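Beta-glucuronidase (uncultured Clostridium sp., PDB 6U7J) hydrolyses beta-D-glucuronides as a family 2 glycoside hydrolase and, among gut microbial enzymes of this kind, probably reactivates glucuronide-conjugated estrogens. Local coordinates at residues 32-35 with 36-40; 519-522 with 523-526. All coordinates share one frame; numbering follows the deposited sequence.

Following the chain from its N terminus, interaction 1 comes first, where strand 20-32 of the sugar-binding domain gives way to the short helix 38-41. Interaction 2 lies far downstream in the TIM-barrel domain, where the chain, having left strand 502-506, enters helix 525-540. Each closes a tight local loop before the next begins, so the two stand in series and neither nest nor cross. The centres of interactions 1 and 2 lie about 47 Å apart, their nearest atoms about 32 Å. Together they illustrate one solution to starting a helix: a type II turn ends at or just before the first helical residue, and a side chain meets a backbone N-H of its first turn.

Interaction 1 of 2, residues 32-35 with 36-40; sequences RDNY and YKQGF
Tyr-36 opens the second half of this loop by setting its carbonyl O at the edge of the Tyr-35 ring, 3.3 Å from Tyr-35 CD1. With Lys-37 it forms the corner of a type II turn, and Lys-37, whose positive phi suits that turn, occupies the N-cap position. Its backbone N is linked through a water to Asp-33 OD2. Gln-38 carries most of the contact. Its N closes the turn on Tyr-35 O at 3.1 Å, while its CB sits over the centre of the Tyr-35 ring, 3.5 Å from the centroid, in a CH-pi contact. Because CG is anti to the backbone N (chi1 173°) and the chain runs on extended, it passes over the CE2 side of the ring, the amide tilted 29° to it, and OE1 accepts Asn-34 N at 2.8 Å, the donor lying close to the extension of the C=O bond. Glu-42 OE2 is hydrogen-bonded to both Gln-38 NE2 and Tyr-35 OH, joining the polar ends of the two side chains. Gly-39 N donates to Asp-33 OD1 at 2.8 Å, from above the carboxylate plane. Phe-40 N reaches OD2 through a second water, so the Asp-33 carboxylate serves the helix start, whose dipole would probably favour its negative charge. Helix 38-41 is tied to the end of strand 20-32, with Phe-40 edge-to-face against Trp-76 and Trp-78 of strand 76-85 and touching strand 104-109.

Interaction 2 of 2, residues 519-522 with 523-526; sequences PEVI and FSEE
Ser-524 and Val-521 meet at the two ends of a type II turn, and the serine side chain shows how one hydroxyl can join such a turn to the helix that follows. Its CB lies 3.2 Å from Val-521 O and 4.1 Å from Val-521 CG2, the methyl that packs beside it. With chi1 at 75°, the next atom, OG, folds back over its own backbone and donates to Val-521 O at 2.7 Å, in the carbonyl plane and on a lone pair. OG also rests 3.8 Å from Glu-520 CB. From its N-cap position it accepts Tyr-527 N of helix 525-540, a helix of the TIM-barrel domain reached after strand 502-506, so the hydroxyl acts both as donor and as acceptor. Val-521 O in turn has a second donor, Ser-524 N at 3.0 Å, tilted from the carbonyl plane; this is the bond that closes the turn.

At the corner, Phe-523 takes a positive phi, and its CD2 lies 3.8 Å from Ile-522 CG1, the two side chains running side by side. Beyond the cap, Glu-526 CB packs 3.8 Å from Glu-520 CB, but the Glu-526 carboxylate turns to His-516 and Lys-517 N. The turn also faces the assembly: Glu-520 O accepts Arg-71 of a second subunit, and Val-521 packs on Phe-560 of that subunit.

Chemically, the capping bonds use only neutral groups: the N-H of Ser-524 and its hydroxyl both find Val-521 O, and OG in turn accepts the N-H of Tyr-527, one residue beyond the stretch. The carboxylates of Glu-525 and Glu-526 have partners of their own, and the helix start probably favours their negative charge. Held on both sides, OG should have little freedom to rotate, consistent with a well-defined start of helix 525-540.

Interaction 1 of 2, residues 32-35 with 36-40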
loop_
_atom_site.group_PDB
_atom_site.type_symbol
_atom_site.label_atom_id
_atom_site.label_comp_id
_atom_site.label_asym_id
_atom_site.label_seq_id
_atom_site.Cartn_x
_atom_site.Cartn_y
_atom_site.Cartn_z
ATOM N N ARG B 32 -22.758 19.446 -19.071
ATOM C CA ARG B 32 -23.780 18.476 -18.719
ATOM C C ARG B 32 -25.131 19.154 -18.536
ATOM O O ARG B 32 -25.219 20.355 -18.278
ATOM C CB ARG B 32 -23.384 17.722 -17.447
ATOM C CG ARG B 32 -23.594 18.473 -16.191
ATOM C CD ARG B 32 -23.554 17.530 -14.988
ATOM N NE ARG B 32 -23.162 18.274 -13.801
ATOM C CZ ARG B 32 -24.007 18.738 -12.886
ATOM N NH1 ARG B 32 -25.304 18.509 -13.009
ATOM N NH2 ARG B 32 -23.543 19.416 -11.836
ATOM N N ASP B 33 -26.192 18.364 -18.683
ATOM C CA ASP B 33 -27.527 18.816 -18.299
ATOM C C ASP B 33 -27.599 19.067 -16.796
ATOM O O ASP B 33 -27.093 18.271 -15.996
ATOM C CB ASP B 33 -28.575 17.764 -18.669
ATOM C CG ASP B 33 -29.020 17.840 -20.129
ATOM O OD1 ASP B 33 -28.682 18.829 -20.823
ATOM O OD2 ASP B 33 -29.715 16.896 -20.575
ATOM N N ASN B 34 -28.260 20.165 -16.405
ATOM C CA ASN B 34 -28.555 20.413 -14.995
ATOM C C ASN B 34 -29.906 19.852 -14.567
ATOM O O ASN B 34 -30.166 19.758 -13.373
ATOM C CB ASN B 34 -28.503 21.918 -14.670
ATOM C CG ASN B 34 -27.143 22.539 -14.985
ATOM O OD1 ASN B 34 -27.021 23.373 -15.879
ATOM N ND2 ASN B 34 -26.113 22.120 -14.258
ATOM N N TYR B 35 -30.770 19.478 -15.503
ATOM C CA TYR B 35 -31.943 18.677 -15.183
ATOM C C TYR B 35 -32.184 17.767 -16.376
ATOM O O TYR B 35 -31.582 17.945 -17.437
ATOM C CB TYR B 35 -33.170 19.547 -14.846
ATOM C CG TYR B 35 -33.604 20.474 -15.967
ATOM C CD1 TYR B 35 -34.419 20.018 -16.998
ATOM C CD2 TYR B 35 -33.199 21.802 -15.994
ATOM C CE1 TYR B 35 -34.822 20.860 -18.021
ATOM C CE2 TYR B 35 -33.595 22.654 -17.025
ATOM C CZ TYR B 35 -34.409 22.177 -18.027
ATOM O OH TYR B 35 -34.796 23.013 -19.059
ATOM N N TYR B 36 -33.058 16.779 -16.196
ATOM C CA TYR B 36 -33.260 15.774 -17.236
ATOM C C TYR B 36 -33.669 16.422 -18.557
ATOM O O TYR B 36 -34.678 17.132 -18.627
ATOM C CB TYR B 36 -34.311 14.762 -16.792
ATOM C CG TYR B 36 -34.461 13.612 -17.757
ATOM C CD1 TYR B 36 -33.349 12.905 -18.198
ATOM C CD2 TYR B 36 -35.712 13.235 -18.233
ATOM C CE1 TYR B 36 -33.477 11.845 -19.092
ATOM C CE2 TYR B 36 -35.853 12.172 -19.132
ATOM C CZ TYR B 36 -34.731 11.484 -19.560
ATOM O OH TYR B 36 -34.861 10.433 -20.455
ATOM N N LYS B 37 -32.852 16.196 -19.590
ATOM C CA LYS B 37 -33.079 16.628 -20.969
ATOM C C LYS B 37 -33.054 18.152 -21.147
ATOM O O LYS B 37 -33.593 18.663 -22.133
ATOM C CB LYS B 37 -34.389 16.041 -21.518
ATOM C CG LYS B 37 -34.301 14.532 -21.796
ATOM C CD LYS B 37 -35.488 14.023 -22.611
ATOM C CE LYS B 37 -36.808 14.313 -21.897
ATOM N NZ LYS B 37 -38.004 14.216 -22.794
ATOM N N GLN B 38 -32.389 18.887 -20.245
ATOM C CA GLN B 38 -32.329 20.343 -20.354
ATOM C C GLN B 38 -31.836 20.791 -21.724
ATOM O O GLN B 38 -32.417 21.691 -22.339
ATOM C CB GLN B 38 -31.429 20.925 -19.268
ATOM C CG GLN B 38 -31.205 22.427 -19.440
ATOM C CD GLN B 38 -30.371 23.016 -18.325
ATOM O OE1 GLN B 38 -29.591 22.312 -17.679
ATOM N NE2 GLN B 38 -30.541 24.309 -18.077
ATOM N N GLY B 39 -30.764 20.164 -22.224
ATOM C CA GLY B 39 -30.219 20.562 -23.516
ATOM C C GLY B 39 -31.224 20.456 -24.651
ATOM O O GLY B 39 -31.272 21.320 -25.533
ATOM N N PHE B 40 -32.016 19.381 -24.667
ATOM C CA PHE B 40 -33.031 19.234 -25.705
ATOM C C PHE B 40 -34.143 20.251 -25.512
ATOM O O PHE B 40 -34.624 20.852 -26.482
ATOM C CB PHE B 40 -33.617 17.819 -25.701
ATOM C CG PHE B 40 -32.618 16.734 -25.984
ATOM C CD1 PHE B 40 -31.822 16.778 -27.109
ATOM C CD2 PHE B 40 -32.484 15.662 -25.113
ATOM C CE1 PHE B 40 -30.895 15.771 -27.364
ATOM C CE2 PHE B 40 -31.564 14.650 -25.359
ATOM C CZ PHE B 40 -30.765 14.704 -26.485
HETATM O O HOH W 1 -30.315 17.374 -22.968
HETATM O O HOH W 2 -30.188 14.798 -19.027
#

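Interaction 2 of 2, residues 519-522 with 523-526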
loop_
_atom_site.group_PDB
_atom_site.type_symbol
_atom_site.label_atom_id
_atom_site.label_comp_id
_atom_site.label_asym_id
_atom_site.label_seq_id
_atom_site.Cartn_x
_atom_site.Cartn_y
_atom_site.Cartn_z
ATOM N N PRO B 519 -0.802 -18.142 7.462
ATOM C CA PRO B 519 -1.425 -18.714 6.257
ATOM C C PRO B 519 -2.272 -17.706 5.471
ATOM O O PRO B 519 -2.732 -16.721 6.033
ATOM C CB PRO B 519 -2.312 -19.839 6.805
ATOM C CG PRO B 519 -2.215 -19.789 8.291
ATOM C CD PRO B 519 -1.509 -18.533 8.691
ATOM N N GLU B 520 -2.478 -17.973 4.189
ATOM C CA GLU B 520 -3.139 -17.027 3.296
ATOM C C GLU B 520 -4.602 -16.834 3.675
ATOM O O GLU B 520 -5.231 -17.702 4.285
ATOM C CB GLU B 520 -3.022 -17.506 1.839
ATOM C CG GLU B 520 -3.796 -18.781 1.513
ATOM C CD GLU B 520 -3.064 -20.059 1.925
ATOM O OE1 GLU B 520 -2.005 -20.380 1.332
ATOM O OE2 GLU B 520 -3.554 -20.749 2.846
ATOM N N VAL B 521 -5.135 -15.661 3.308
ATOM C CA VAL B 521 -6.527 -15.286 3.524
ATOM C C VAL B 521 -7.046 -14.658 2.240
ATOM O O VAL B 521 -6.280 -14.119 1.440
ATOM C CB VAL B 521 -6.712 -14.281 4.680
ATOM C CG1 VAL B 521 -6.287 -14.892 6.007
ATOM C CG2 VAL B 521 -5.936 -12.986 4.382
ATOM N N ILE B 522 -8.368 -14.718 2.050
ATOM C CA ILE B 522 -8.967 -14.037 0.905
ATOM C C ILE B 522 -8.520 -12.575 0.901
ATOM O O ILE B 522 -8.373 -11.954 1.964
ATOM C CB ILE B 522 -10.502 -14.160 0.935
ATOM C CG1 ILE B 522 -11.093 -13.415 2.135
ATOM C CG2 ILE B 522 -10.919 -15.623 0.953
ATOM C CD1 ILE B 522 -12.614 -13.401 2.177
ATOM N N PHE B 523 -8.263 -12.049 -0.308
ATOM C CA PHE B 523 -7.734 -10.708 -0.617
ATOM C C PHE B 523 -6.212 -10.666 -0.628
ATOM O O PHE B 523 -5.625 -9.727 -1.162
ATOM C CB PHE B 523 -8.258 -9.634 0.338
ATOM C CG PHE B 523 -9.725 -9.371 0.198
ATOM C CD1 PHE B 523 -10.220 -8.741 -0.935
ATOM C CD2 PHE B 523 -10.616 -9.759 1.195
ATOM C CE1 PHE B 523 -11.587 -8.499 -1.077
ATOM C CE2 PHE B 523 -11.977 -9.530 1.047
ATOM C CZ PHE B 523 -12.458 -8.891 -0.087
ATOM N N SER B 524 -5.555 -11.664 -0.056
ATOM C CA SER B 524 -4.102 -11.687 -0.079
ATOM C C SER B 524 -3.610 -12.220 -1.420
ATOM O O SER B 524 -4.316 -12.959 -2.106
ATOM C CB SER B 524 -3.554 -12.545 1.070
ATOM O OG SER B 524 -3.715 -13.931 0.799
ATOM N N GLU B 525 -2.386 -11.832 -1.791
ATOM C CA GLU B 525 -1.828 -12.264 -3.067
ATOM C C GLU B 525 -1.583 -13.763 -3.093
ATOM O O GLU B 525 -1.663 -14.383 -4.157
ATOM C CB GLU B 525 -0.516 -11.526 -3.362
ATOM C CG GLU B 525 -0.624 -10.008 -3.450
ATOM C CD GLU B 525 0.580 -9.367 -4.139
ATOM O OE1 GLU B 525 1.270 -10.074 -4.891
ATOM O OE2 GLU B 525 0.851 -8.158 -3.921
ATOM N N GLU B 526 -1.258 -14.358 -1.942
ATOM C CA GLU B 526 -1.035 -15.799 -1.907
ATOM C C GLU B 526 -2.340 -16.552 -2.146
ATOM O O GLU B 526 -2.351 -17.585 -2.823
ATOM C CB GLU B 526 -0.395 -16.194 -0.574
ATOM C CG GLU B 526 1.035 -15.665 -0.406
ATOM C CD GLU B 526 1.116 -14.164 -0.028
ATOM O OE1 GLU B 526 0.102 -13.565 0.418
ATOM O OE2 GLU B 526 2.219 -13.587 -0.158
#